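Local coordinates for protein taurocyamine kinase (Schistosoma mansoni, PDB 4WOD) that catalyses the reversible, magnesium-dependent transfer of phosphate between ATP and taurocyamine, as a duplicated phosphagen kinase with two fused kinase repeats in one chain, at residues E129-G134 / I143-K148; N147-A152 / D223-I228; E431-F436 / C630-L635; Y439-I444 / D623-I628. The protein carries 4 engineered substitutions. All blocks are in the same frame, centred on the assembly; numbering follows the deposited sequence.

Contact 1 of 4, residues E129-G134 / I143-K148; sequences EGFGFG and IELENK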
loop_
_atom_site.group_PDB
_atom_site.type_symbol
_atom_site.label_atom_id
_atom_site.label_comp_id
_atom_site.label_asym_id
_atom_site.label_seq_id
_atom_site.Cartn_x
_atom_site.Cartn_y
_atom_site.Cartn_z
ATOM N N GLU A 129 -2.523 35.735 -15.966
ATOM C CA GLU A 129 -1.258 36.315 -16.451
ATOM C C GLU A 129 -1.002 37.715 -15.918
ATOM O O GLU A 129 -1.930 38.520 -15.792
ATOM C CB GLU A 129 -1.238 36.381 -17.975
ATOM C CG GLU A 129 -1.048 35.050 -18.653
ATOM C CD GLU A 129 -1.041 35.177 -20.160
ATOM O OE1 GLU A 129 -1.623 36.162 -20.683
ATOM O OE2 GLU A 129 -0.437 34.297 -20.816
ATOM N N GLY A 130 0.261 38.003 -15.633
ATOM C CA GLY A 130 0.686 39.332 -15.258
ATOM C C GLY A 130 0.731 39.553 -13.759
ATOM O O GLY A 130 1.072 40.643 -13.317
ATOM N N PHE A 131 0.370 38.540 -12.967
ATOM C CA PHE A 131 0.315 38.716 -11.513
ATOM C C PHE A 131 1.087 37.606 -10.834
ATOM O O PHE A 131 1.068 36.486 -11.303
ATOM C CB PHE A 131 -1.125 38.697 -10.976
ATOM C CG PHE A 131 -1.971 39.839 -11.450
ATOM C CD1 PHE A 131 -2.089 40.998 -10.686
ATOM C CD2 PHE A 131 -2.650 39.752 -12.657
ATOM C CE1 PHE A 131 -2.879 42.049 -11.106
ATOM C CE2 PHE A 131 -3.447 40.811 -13.096
ATOM C CZ PHE A 131 -3.557 41.958 -12.320
ATOM N N GLY A 132 1.743 37.923 -9.722
ATOM C CA GLY A 132 2.489 36.925 -8.982
ATOM C C GLY A 132 1.593 36.099 -8.081
ATOM O O GLY A 132 0.361 36.193 -8.153
ATOM N N PHE A 133 2.226 35.246 -7.279
ATOM C CA PHE A 133 1.552 34.494 -6.239
ATOM C C PHE A 133 1.861 35.167 -4.904
ATOM O O PHE A 133 2.521 36.203 -4.885
ATOM C CB PHE A 133 2.005 33.024 -6.236
ATOM C CG PHE A 133 1.561 32.239 -7.454
ATOM C CD1 PHE A 133 0.300 32.446 -8.010
ATOM C CD2 PHE A 133 2.410 31.305 -8.046
ATOM C CE1 PHE A 133 -0.110 31.713 -9.130
ATOM C CE2 PHE A 133 2.023 30.576 -9.163
ATOM C CZ PHE A 133 0.763 30.766 -9.714
ATOM N N GLY A 134 1.387 34.566 -3.808
ATOM C CA GLY A 134 1.635 35.045 -2.454
ATOM C C GLY A 134 2.926 35.823 -2.199
ATOM O O GLY A 134 2.871 36.967 -1.723
ATOM N N ILE A 143 -5.178 43.164 -4.773
ATOM C CA ILE A 143 -6.509 43.774 -4.823
ATOM C C ILE A 143 -6.878 44.078 -6.280
ATOM O O ILE A 143 -8.017 43.830 -6.705
ATOM C CB ILE A 143 -6.581 45.063 -3.941
ATOM C CG1 ILE A 143 -6.457 44.684 -2.457
ATOM C CG2 ILE A 143 -7.875 45.850 -4.186
ATOM C CD1 ILE A 143 -6.035 45.822 -1.566
ATOM N N GLU A 144 -5.923 44.592 -7.054
ATOM C CA GLU A 144 -6.185 44.778 -8.496
ATOM C C GLU A 144 -6.611 43.459 -9.185
ATOM O O GLU A 144 -7.533 43.446 -10.021
ATOM C CB GLU A 144 -4.963 45.372 -9.201
ATOM C CG GLU A 144 -4.748 46.828 -8.881
ATOM C CD GLU A 144 -3.562 47.411 -9.607
ATOM O OE1 GLU A 144 -3.773 48.221 -10.533
ATOM O OE2 GLU A 144 -2.415 47.042 -9.267
ATOM N N LEU A 145 -5.955 42.357 -8.811
ATOM C CA LEU A 145 -6.278 41.031 -9.333
ATOM C C LEU A 145 -7.685 40.612 -8.899
ATOM O O LEU A 145 -8.487 40.126 -9.715
ATOM C CB LEU A 145 -5.224 40.006 -8.867
ATOM C CG LEU A 145 -5.403 38.541 -9.265
ATOM C CD1 LEU A 145 -5.522 38.400 -10.791
ATOM C CD2 LEU A 145 -4.249 37.695 -8.703
ATOM N N GLU A 146 -7.993 40.829 -7.624
ATOM C CA GLU A 146 -9.331 40.546 -7.103
ATOM C C GLU A 146 -10.397 41.317 -7.886
ATOM O O GLU A 146 -11.404 40.732 -8.299
ATOM C CB GLU A 146 -9.428 40.881 -5.610
ATOM C CG GLU A 146 -10.795 40.574 -5.008
ATOM C CD GLU A 146 -11.070 41.325 -3.708
ATOM O OE1 GLU A 146 -10.265 42.207 -3.332
ATOM O OE2 GLU A 146 -12.082 41.007 -3.041
ATOM N N ASN A 147 -10.160 42.613 -8.105
ATOM C CA ASN A 147 -11.104 43.452 -8.848
ATOM C C ASN A 147 -11.310 42.939 -10.270
ATOM O O ASN A 147 -12.445 42.841 -10.749
ATOM C CB ASN A 147 -10.631 44.913 -8.910
ATOM C CG ASN A 147 -10.668 45.619 -7.553
ATOM O OD1 ASN A 147 -11.375 45.212 -6.638
ATOM N ND2 ASN A 147 -9.884 46.676 -7.426
ATOM N N LYS A 148 -10.203 42.631 -10.940
ATOM C CA LYS A 148 -10.225 42.065 -12.279
ATOM C C LYS A 148 -11.079 40.800 -12.304
ATOM O O LYS A 148 -11.940 40.614 -13.181
ATOM C CB LYS A 148 -8.796 41.760 -12.737
ATOM C CG LYS A 148 -8.620 41.513 -14.231
ATOM C CD LYS A 148 -7.184 41.015 -14.509
ATOM C CE LYS A 148 -6.722 41.368 -15.902
ATOM N NZ LYS A 148 -6.305 42.806 -15.997
#

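Contact 2 of 4, residues N147-A152 / D223-I228; sequences NKISTA and DHIRVI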
loop_
_atom_site.group_PDB
_atom_site.type_symbol
_atom_site.label_atom_id
_atom_site.label_comp_id
_atom_site.label_asym_id
_atom_site.label_seq_id
_atom_site.Cartn_x
_atom_site.Cartn_y
_atom_site.Cartn_z
ATOM N N ASN A 147 -10.160 42.613 -8.105
ATOM C CA ASN A 147 -11.104 43.452 -8.848
ATOM C C ASN A 147 -11.310 42.939 -10.270
ATOM O O ASN A 147 -12.445 42.841 -10.749
ATOM C CB ASN A 147 -10.631 44.913 -8.910
ATOM C CG ASN A 147 -10.668 45.619 -7.553
ATOM O OD1 ASN A 147 -11.375 45.212 -6.638
ATOM N ND2 ASN A 147 -9.884 46.676 -7.426
ATOM N N LYS A 148 -10.203 42.631 -10.940
ATOM C CA LYS A 148 -10.225 42.065 -12.279
ATOM C C LYS A 148 -11.079 40.800 -12.304
ATOM O O LYS A 148 -11.940 40.614 -13.181
ATOM C CB LYS A 148 -8.796 41.760 -12.737
ATOM C CG LYS A 148 -8.620 41.513 -14.231
ATOM C CD LYS A 148 -7.184 41.015 -14.509
ATOM C CE LYS A 148 -6.722 41.368 -15.902
ATOM N NZ LYS A 148 -6.305 42.806 -15.997
ATOM N N ILE A 149 -10.869 39.941 -11.309
ATOM C CA ILE A 149 -11.615 38.685 -11.257
ATOM C C ILE A 149 -13.095 38.871 -10.880
ATOM O O ILE A 149 -13.980 38.259 -11.510
ATOM C CB ILE A 149 -10.948 37.687 -10.278
ATOM C CG1 ILE A 149 -9.582 37.271 -10.835
ATOM C CG2 ILE A 149 -11.812 36.450 -10.135
ATOM C CD1 ILE A 149 -8.675 36.513 -9.858
ATOM N N SER A 150 -13.388 39.691 -9.868
ATOM C CA SER A 150 -14.799 39.869 -9.483
ATOM C C SER A 150 -15.584 40.524 -10.612
ATOM O O SER A 150 -16.776 40.271 -10.774
ATOM C CB SER A 150 -14.946 40.690 -8.204
ATOM O OG SER A 150 -14.413 41.988 -8.382
ATOM N N THR A 151 -14.907 41.346 -11.403
ATOM C CA THR A 151 -15.572 41.995 -12.534
ATOM C C THR A 151 -15.966 40.965 -13.596
ATOM O O THR A 151 -17.075 41.014 -14.138
ATOM C CB THR A 151 -14.684 43.078 -13.174
ATOM O OG1 THR A 151 -14.446 44.130 -12.238
ATOM C CG2 THR A 151 -15.368 43.665 -14.412
ATOM N N ALA A 152 -15.051 40.039 -13.883
ATOM C CA ALA A 152 -15.309 38.915 -14.778
ATOM C C ALA A 152 -16.447 38.035 -14.249
ATOM O O ALA A 152 -17.283 37.561 -15.019
ATOM C CB ALA A 152 -14.039 38.070 -14.980
ATOM N N ASP A 223 -4.444 29.720 -5.252
ATOM C CA ASP A 223 -4.443 30.106 -6.644
ATOM C C ASP A 223 -5.236 31.385 -6.823
ATOM O O ASP A 223 -5.981 31.799 -5.920
ATOM C CB ASP A 223 -5.017 28.978 -7.520
ATOM C CG ASP A 223 -4.036 27.821 -7.678
ATOM O OD1 ASP A 223 -2.876 28.078 -8.060
ATOM O OD2 ASP A 223 -4.402 26.665 -7.371
ATOM N N HIS A 224 -5.052 32.033 -7.973
ATOM C CA HIS A 224 -5.748 33.271 -8.257
ATOM C C HIS A 224 -7.251 32.997 -8.210
ATOM O O HIS A 224 -8.020 33.698 -7.524
ATOM C CB HIS A 224 -5.316 33.841 -9.617
ATOM C CG HIS A 224 -3.914 34.381 -9.603
ATOM N ND1 HIS A 224 -3.244 34.763 -10.742
ATOM C CD2 HIS A 224 -3.052 34.585 -8.577
ATOM C CE1 HIS A 224 -2.039 35.200 -10.421
ATOM N NE2 HIS A 224 -1.900 35.113 -9.109
ATOM N N ILE A 225 -7.643 31.956 -8.931
ATOM C CA ILE A 225 -9.027 31.507 -8.988
ATOM C C ILE A 225 -9.105 30.012 -8.735
ATOM O O ILE A 225 -8.332 29.237 -9.310
ATOM C CB ILE A 225 -9.666 31.787 -10.361
ATOM C CG1 ILE A 225 -9.188 33.132 -10.918
ATOM C CG2 ILE A 225 -11.166 31.722 -10.247
ATOM C CD1 ILE A 225 -9.558 33.390 -12.380
ATOM N N ARG A 226 -10.027 29.610 -7.866
ATOM C CA ARG A 226 -10.391 28.209 -7.742
ATOM C C ARG A 226 -11.894 28.131 -7.979
ATOM O O ARG A 226 -12.672 28.804 -7.300
ATOM C CB ARG A 226 -10.010 27.612 -6.376
ATOM C CG ARG A 226 -10.131 26.090 -6.400
ATOM C CD ARG A 226 -9.496 25.358 -5.212
ATOM N NE ARG A 226 -8.064 25.600 -4.971
ATOM C CZ ARG A 226 -7.072 25.513 -5.864
ATOM N NH1 ARG A 226 -5.827 25.741 -5.460
ATOM N NH2 ARG A 226 -7.284 25.229 -7.149
ATOM N N VAL A 227 -12.282 27.353 -8.978
ATOM C CA VAL A 227 -13.686 27.202 -9.347
ATOM C C VAL A 227 -14.173 25.792 -9.020
ATOM O O VAL A 227 -13.528 24.779 -9.367
ATOM C CB VAL A 227 -13.904 27.507 -10.834
ATOM C CG1 VAL A 227 -15.391 27.674 -11.129
ATOM C CG2 VAL A 227 -13.137 28.768 -11.229
ATOM N N ILE A 228 -15.314 25.735 -8.345
ATOM C CA ILE A 228 -15.882 24.504 -7.815
ATOM C C ILE A 228 -17.371 24.412 -8.142
ATOM O O ILE A 228 -18.135 25.328 -7.816
ATOM C CB ILE A 228 -15.699 24.438 -6.293
ATOM C CG1 ILE A 228 -14.219 24.666 -5.940
ATOM C CG2 ILE A 228 -16.250 23.129 -5.727
ATOM C CD1 ILE A 228 -13.982 25.084 -4.525
#

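Contact 3 of 4, residues E431-F436 / C630-L635; sequences ECYSTF and CCPSNL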
loop_
_atom_site.group_PDB
_atom_site.type_symbol
_atom_site.label_atom_id
_atom_site.label_comp_id
_atom_site.label_asym_id
_atom_site.label_seq_id
_atom_site.Cartn_x
_atom_site.Cartn_y
_atom_site.Cartn_z
ATOM N N GLU A 431 -10.082 -26.449 7.906
ATOM C CA GLU A 431 -11.234 -27.101 7.277
ATOM C C GLU A 431 -11.234 -26.900 5.755
ATOM O O GLU A 431 -11.870 -27.647 5.005
ATOM C CB GLU A 431 -12.539 -26.579 7.884
ATOM C CG GLU A 431 -13.778 -27.355 7.432
ATOM C CD GLU A 431 -15.065 -26.756 7.962
ATOM O OE1 GLU A 431 -15.142 -26.518 9.184
ATOM O OE2 GLU A 431 -15.995 -26.511 7.159
ATOM N N CYS A 432 -10.510 -25.887 5.306
ATOM C CA CYS A 432 -10.368 -25.631 3.880
ATOM C C CYS A 432 -9.891 -26.879 3.132
ATOM O O CYS A 432 -10.315 -27.127 1.992
ATOM C CB CYS A 432 -9.405 -24.455 3.655
ATOM S SG CYS A 432 -10.143 -22.841 3.993
ATOM N N TYR A 433 -9.046 -27.683 3.787
ATOM C CA TYR A 433 -8.467 -28.849 3.138
ATOM C C TYR A 433 -9.425 -30.041 3.021
ATOM O O TYR A 433 -9.077 -31.058 2.434
ATOM C CB TYR A 433 -7.195 -29.289 3.868
ATOM C CG TYR A 433 -6.068 -28.292 3.697
ATOM C CD1 TYR A 433 -5.257 -28.317 2.561
ATOM C CD2 TYR A 433 -5.832 -27.311 4.650
ATOM C CE1 TYR A 433 -4.207 -27.409 2.395
ATOM C CE2 TYR A 433 -4.798 -26.375 4.483
ATOM C CZ TYR A 433 -3.991 -26.434 3.363
ATOM O OH TYR A 433 -2.958 -25.506 3.206
ATOM N N SER A 434 -10.610 -29.933 3.581
ATOM C CA SER A 434 -11.625 -30.930 3.277
ATOM C C SER A 434 -12.766 -30.273 2.496
ATOM O O SER A 434 -13.225 -30.833 1.508
ATOM C CB SER A 434 -12.132 -31.615 4.555
ATOM O OG SER A 434 -12.865 -30.717 5.365
ATOM N N THR A 435 -13.223 -29.097 2.934
ATOM C CA THR A 435 -14.327 -28.399 2.254
ATOM C C THR A 435 -14.027 -28.129 0.770
ATOM O O THR A 435 -14.916 -28.246 -0.103
ATOM C CB THR A 435 -14.649 -27.066 2.948
ATOM O OG1 THR A 435 -14.886 -27.298 4.340
ATOM C CG2 THR A 435 -15.880 -26.387 2.314
ATOM N N PHE A 436 -12.771 -27.789 0.478
ATOM C CA PHE A 436 -12.365 -27.514 -0.909
ATOM C C PHE A 436 -11.362 -28.532 -1.451
ATOM O O PHE A 436 -10.456 -28.168 -2.210
ATOM C CB PHE A 436 -11.770 -26.108 -1.022
ATOM C CG PHE A 436 -12.690 -25.021 -0.541
ATOM C CD1 PHE A 436 -13.857 -24.746 -1.215
ATOM C CD2 PHE A 436 -12.399 -24.295 0.603
ATOM C CE1 PHE A 436 -14.715 -23.757 -0.774
ATOM C CE2 PHE A 436 -13.238 -23.303 1.039
ATOM C CZ PHE A 436 -14.403 -23.033 0.358
ATOM N N CYS A 630 -1.141 -22.711 6.593
ATOM C CA CYS A 630 -1.841 -21.776 5.727
ATOM C C CYS A 630 -1.549 -22.014 4.237
ATOM O O CYS A 630 -2.476 -22.167 3.441
ATOM C CB CYS A 630 -1.479 -20.351 6.133
ATOM S SG CYS A 630 -2.206 -19.087 5.123
ATOM N N CYS A 631 -0.277 -22.018 3.852
ATOM C CA CYS A 631 0.080 -22.328 2.475
ATOM C C CYS A 631 0.204 -23.843 2.277
ATOM O O CYS A 631 0.828 -24.534 3.085
ATOM C CB CYS A 631 1.390 -21.626 2.080
ATOM S SG CYS A 631 1.753 -21.666 0.310
ATOM N N PRO A 632 -0.407 -24.368 1.207
ATOM C CA PRO A 632 -0.332 -25.802 0.916
ATOM C C PRO A 632 1.098 -26.248 0.592
ATOM O O PRO A 632 1.382 -27.426 0.615
ATOM C CB PRO A 632 -1.252 -25.972 -0.296
ATOM C CG PRO A 632 -2.129 -24.777 -0.296
ATOM C CD PRO A 632 -1.312 -23.663 0.284
ATOM N N SER A 633 1.985 -25.309 0.291
ATOM C CA SER A 633 3.366 -25.647 -0.003
ATOM C C SER A 633 4.097 -26.168 1.239
ATOM O O SER A 633 5.134 -26.845 1.124
ATOM C CB SER A 633 4.103 -24.423 -0.550
ATOM O OG SER A 633 4.296 -23.456 0.470
ATOM N N ASN A 634 3.568 -25.846 2.421
ATOM C CA ASN A 634 4.268 -26.169 3.660
ATOM C C ASN A 634 3.622 -27.197 4.584
ATOM O O ASN A 634 3.841 -27.175 5.797
ATOM C CB ASN A 634 4.528 -24.894 4.438
ATOM C CG ASN A 634 5.998 -24.578 4.510
ATOM O OD1 ASN A 634 6.736 -25.208 5.264
ATOM N ND2 ASN A 634 6.447 -23.621 3.691
ATOM N N LEU A 635 2.843 -28.100 4.000
ATOM C CA LEU A 635 2.281 -29.264 4.684
ATOM C C LEU A 635 3.239 -30.431 4.982
ATOM O O LEU A 635 4.420 -30.392 4.655
ATOM C CB LEU A 635 1.133 -29.826 3.838
ATOM C CG LEU A 635 0.043 -28.857 3.425
ATOM C CD1 LEU A 635 -0.809 -29.515 2.311
ATOM C CD2 LEU A 635 -0.823 -28.481 4.622
#

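Contact 4 of 4, residues Y439-I444 / D623-I628; sequences YLDPLI and DKYGYI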
loop_
_atom_site.group_PDB
_atom_site.type_symbol
_atom_site.label_atom_id
_atom_site.label_comp_id
_atom_site.label_asym_id
_atom_site.label_seq_id
_atom_site.Cartn_x
_atom_site.Cartn_y
_atom_site.Cartn_z
ATOM N N TYR A 439 -10.318 -28.754 -5.108
ATOM C CA TYR A 439 -9.350 -27.776 -5.592
ATOM C C TYR A 439 -7.975 -28.053 -5.008
ATOM O O TYR A 439 -6.983 -28.097 -5.730
ATOM C CB TYR A 439 -9.807 -26.366 -5.247
ATOM C CG TYR A 439 -8.817 -25.267 -5.533
ATOM C CD1 TYR A 439 -8.536 -24.882 -6.837
ATOM C CD2 TYR A 439 -8.192 -24.581 -4.494
ATOM C CE1 TYR A 439 -7.651 -23.855 -7.100
ATOM C CE2 TYR A 439 -7.309 -23.547 -4.752
ATOM C CZ TYR A 439 -7.042 -23.192 -6.063
ATOM O OH TYR A 439 -6.156 -22.165 -6.337
ATOM N N LEU A 440 -7.914 -28.242 -3.691
ATOM C CA LEU A 440 -6.620 -28.279 -3.017
ATOM C C LEU A 440 -5.863 -29.606 -3.204
ATOM O O LEU A 440 -4.631 -29.610 -3.255
ATOM C CB LEU A 440 -6.791 -27.974 -1.522
ATOM C CG LEU A 440 -7.128 -26.512 -1.151
ATOM C CD1 LEU A 440 -7.602 -26.390 0.297
ATOM C CD2 LEU A 440 -5.919 -25.597 -1.376
ATOM N N ASP A 441 -6.574 -30.729 -3.318
ATOM C CA ASP A 441 -5.883 -32.011 -3.334
ATOM C C ASP A 441 -5.076 -32.243 -4.615
ATOM O O ASP A 441 -3.927 -32.654 -4.535
ATOM C CB ASP A 441 -6.855 -33.170 -3.124
ATOM C CG ASP A 441 -6.133 -34.487 -2.918
ATOM O OD1 ASP A 441 -5.540 -34.667 -1.833
ATOM O OD2 ASP A 441 -6.143 -35.326 -3.839
ATOM N N PRO A 442 -5.662 -31.976 -5.802
ATOM C CA PRO A 442 -4.798 -32.139 -6.980
ATOM C C PRO A 442 -3.624 -31.143 -6.983
ATOM O O PRO A 442 -2.506 -31.499 -7.373
ATOM C CB PRO A 442 -5.752 -31.885 -8.164
ATOM C CG PRO A 442 -6.899 -31.126 -7.594
ATOM C CD PRO A 442 -7.054 -31.656 -6.181
ATOM N N LEU A 443 -3.881 -29.928 -6.519
ATOM C CA LEU A 443 -2.857 -28.886 -6.407
ATOM C C LEU A 443 -1.685 -29.314 -5.523
ATOM O O LEU A 443 -0.518 -29.047 -5.834
ATOM C CB LEU A 443 -3.487 -27.600 -5.852
ATOM C CG LEU A 443 -2.645 -26.314 -5.816
ATOM C CD1 LEU A 443 -3.542 -25.077 -5.976
ATOM C CD2 LEU A 443 -1.800 -26.218 -4.531
ATOM N N ILE A 444 -2.018 -29.930 -4.392
ATOM C CA ILE A 444 -1.039 -30.408 -3.418
ATOM C C ILE A 444 -0.217 -31.539 -4.025
ATOM O O ILE A 444 1.008 -31.538 -3.961
ATOM C CB ILE A 444 -1.759 -30.884 -2.123
ATOM C CG1 ILE A 444 -2.235 -29.677 -1.305
ATOM C CG2 ILE A 444 -0.884 -31.798 -1.276
ATOM C CD1 ILE A 444 -3.291 -30.024 -0.252
ATOM N N ASP A 623 -4.855 -36.556 8.472
ATOM C CA ASP A 623 -4.545 -37.921 8.062
ATOM C C ASP A 623 -4.024 -37.936 6.615
ATOM O O ASP A 623 -3.138 -38.712 6.266
ATOM C CB ASP A 623 -5.778 -38.814 8.200
ATOM C CG ASP A 623 -5.897 -39.449 9.571
ATOM O OD1 ASP A 623 -5.072 -39.145 10.465
ATOM O OD2 ASP A 623 -6.832 -40.262 9.753
ATOM N N LYS A 624 -4.581 -37.055 5.794
ATOM C CA LYS A 624 -4.154 -36.871 4.409
ATOM C C LYS A 624 -2.784 -36.165 4.306
ATOM O O LYS A 624 -1.856 -36.678 3.667
ATOM C CB LYS A 624 -5.202 -36.052 3.627
ATOM C CG LYS A 624 -6.651 -36.584 3.691
ATOM C CD LYS A 624 -7.616 -35.800 2.771
ATOM C CE LYS A 624 -7.977 -34.424 3.321
ATOM N NZ LYS A 624 -8.893 -34.432 4.507
ATOM N N TYR A 625 -2.654 -34.999 4.943
ATOM C CA TYR A 625 -1.519 -34.106 4.647
ATOM C C TYR A 625 -0.509 -33.876 5.780
ATOM O O TYR A 625 0.420 -33.089 5.606
ATOM C CB TYR A 625 -2.045 -32.735 4.187
ATOM C CG TYR A 625 -3.066 -32.827 3.074
ATOM C CD1 TYR A 625 -2.786 -33.533 1.906
ATOM C CD2 TYR A 625 -4.321 -32.234 3.206
ATOM C CE1 TYR A 625 -3.724 -33.634 0.888
ATOM C CE2 TYR A 625 -5.260 -32.325 2.196
ATOM C CZ TYR A 625 -4.963 -33.030 1.047
ATOM O OH TYR A 625 -5.910 -33.119 0.050
ATOM N N GLY A 626 -0.668 -34.519 6.934
ATOM C CA GLY A 626 0.270 -34.248 8.029
ATOM C C GLY A 626 -0.042 -32.915 8.698
ATOM O O GLY A 626 -1.212 -32.569 8.837
ATOM N N TYR A 627 0.978 -32.157 9.119
ATOM C CA TYR A 627 0.696 -30.878 9.761
ATOM C C TYR A 627 0.068 -29.903 8.764
ATOM O O TYR A 627 0.510 -29.762 7.616
ATOM C CB TYR A 627 1.955 -30.281 10.433
ATOM C CG TYR A 627 2.271 -31.030 11.720
ATOM C CD1 TYR A 627 1.454 -30.894 12.833
ATOM C CD2 TYR A 627 3.337 -31.915 11.791
ATOM C CE1 TYR A 627 1.710 -31.591 14.001
ATOM C CE2 TYR A 627 3.607 -32.627 12.948
ATOM C CZ TYR A 627 2.788 -32.462 14.049
ATOM O OH TYR A 627 3.041 -33.172 15.199
ATOM N N ILE A 628 -1.012 -29.282 9.207
ATOM C CA ILE A 628 -1.742 -28.310 8.395
ATOM C C ILE A 628 -1.158 -26.918 8.564
ATOM O O ILE A 628 -0.836 -26.504 9.681
ATOM C CB ILE A 628 -3.235 -28.306 8.776
ATOM C CG1 ILE A 628 -3.848 -29.646 8.376
ATOM C CG2 ILE A 628 -3.979 -27.112 8.120
ATOM C CD1 ILE A 628 -5.086 -29.974 9.160
#

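Contact 1 of 4, residues E129-G134 / I143-K148
Phe131 lies against Leu145 and joins the loop that follows strand 117-126 to helix 139-154, both in the C-terminal catalytic domain of the first kinase repeat. The loop starts at Glu129, whose side chain is turned from the helix toward Lys255, a residue it also meets through a backbone hydrogen bond. Gly130 adopts a positive phi (94°), and the chain then turns so that the CB of Phe131 is directed at the helix. With its CG anti to the carbonyl carbon (chi1 -65°), Phe131 lays one ring face on Leu145: CD1 of the leucine stands 3.9 Å from the ring centroid, 19° off the normal, a CH-pi contact displaced toward CD2. The leucine backs this up with a second carbon, CB, which sits 3.8 Å from Phe131 CD1, and the two side chains run past each other in opposite senses. The far end of the Phe131 ring approaches the more exposed flank of the helix. Glu144 brings CB to the ring edge, 4.4 Å from Phe131 CE1, and one turn further along the aliphatic chain of Lys148 places CD 4.0 Å from Phe131 CE2. Phe133 makes no contact with the helix segment; its ring meets those of Phe267 and His224 edge to face, while Gly132 O accepts a hydrogen bond from His224 NE2.

Contact 2 of 4, residues N147-A152 / D223-I228
Ile149 overlaps Ile225 by its outer carbons, CD1 of Ile149 lying 3.6 Å from CG1 of Ile225. The two side chains lie alongside, pointing opposite ways, and in both CG1 is anti to the carbonyl carbon; for Ile149 (chi1 -67°) this sends the straight CG1-CD1 arm out from the helix toward the strand. The same methyl also rests on the backbone just before the strand, 3.7 Å from His224 O. Buried, and apolar between its side chains, the contact helps seat helix 139-154 on the antiparallel sheet of the phosphagen kinase catalytic domain, whose strand 215-219 adds Ile219 against Ile149 and Val217 against Ile225. His224 presents CB to Ile149, 4.3 Å from its CD1, while the imidazole swings off to the loop of residues 127-133, with NE2 bonded to Gly132 O and ND1 to Val128 N. Strand alternation turns Arg226, a predicted ATP-binding residue that touches the bound arginine, from the helix. Its NH1 forms a salt bridge of 2.6 Å with Asp223 OD2, met on the anti side of the carboxylate and 30° out of its plane; Asp223 OD1 is held in turn by Phe267 N.

Contact 3 of 4, residues E431-F436 / C630-L635
The ring of Tyr433 enters the contact by its hydroxyl end: Pro632 CB lies at its edge, near the ring plane and 4.2 Å from Tyr433 CE1, while Leu635 CD2 approaches Tyr433 CZ obliquely at 4.0 Å. Leu440 and Ile444 of helix 437-448 also touch this ring. The contact ties the short helix 432-435 of the N-terminal domain to the active-site loop of the catalytic domain in the second repeat, the loop that holds the predicted active-site residue Cys631. CG of Tyr433 is anti to its carbonyl carbon (chi1 -69°), which directs the long phenol across the domain boundary and over the loop backbone. There Tyr433 OH is hydrogen-bonded to Thr629 O, just ahead of the loop segment, and Pro632 CG packs 3.7 Å from the hydroxyl oxygen of Tyr433. Cys630 O has a bond of its own from Thr427 OG1, and Pro632 O one with His448 NE2, so the N-terminal domain grips this backbone at several points. On the helix side Glu431 O gathers four donors, the N and hydroxyl groups of Ser434 and Thr435. Cys631 turns its side chain from Tyr433, and the loop curls round it: Asn634 N bonds to Cys631 O at 3.1 Å, and Ser633 N makes a weak, nearly straight hydrogen bond to Cys631 SG, 3.7 Å long with an angle of 162° at the hydrogen.

Contact 4 of 4, residues Y439-I444 / D623-I628
A tight turn between the short antiparallel strands 621-622 and 626-627 of the second catalytic domain presents Tyr625 to Asp441 and Ile444 on helix 437-448 of the N-terminal domain. The phenol ring is held on three sides. Over one face sits Ile444 CD1, 3.8 Å from the ring centroid and 15° off the normal, a CH-pi contact shifted toward the hydroxyl end, with the carbon 3.7 Å from Tyr625 CZ. Ile444 CG2 follows at 4.0 Å from Tyr625 CE1. CB of Lys624, the preceding residue of the turn, covers the opposite face. At the edge, in the ring plane, Tyr625 OH donates a very short hydrogen bond of 2.5 Å to Asp441 OD1, the carboxylate being rotated 38° from the ring. Asp441 has CG anti to its backbone N (chi1 -171°), which swings the carboxylate from the helix flank onto the hydroxyl. Its other oxygen, OD2, lies close to Asp452 OD2, and two such carboxylates would probably favour a proton on one of them. Tyr625 N is bonded to Ser622 OG, and Gly626 opens the second strand with a positive phi. Helix against hairpin turn, joined by one hydrogen bond and an aliphatic CH-pi contact, forms part of the interface between the helical N-terminal domain and the catalytic domain of a phosphagen kinase.

How the contacts relate
The four contacts fall into two pairs, one in each kinase repeat, on opposite sides of the chain's centre; contacts 1 and 3 have centres about 67 Å apart. Contacts 1 and 2 share helix 139-154 within a single catalytic domain: contact 1, alone of the four, is partly exposed and mixes an aromatic ring with charged side chains at its rim, whereas contact 2 is buried and aliphatic, facing the sheet. Contacts 3 and 4, buried like contact 2 and with centres about 6 Å apart, both join the N-terminal domain to the catalytic domain through consecutive helices, and Leu635 meets Ile444 between them. Both use tyrosines, contact 3 on the active-site loop itself and contact 4 with an aspartate as partner.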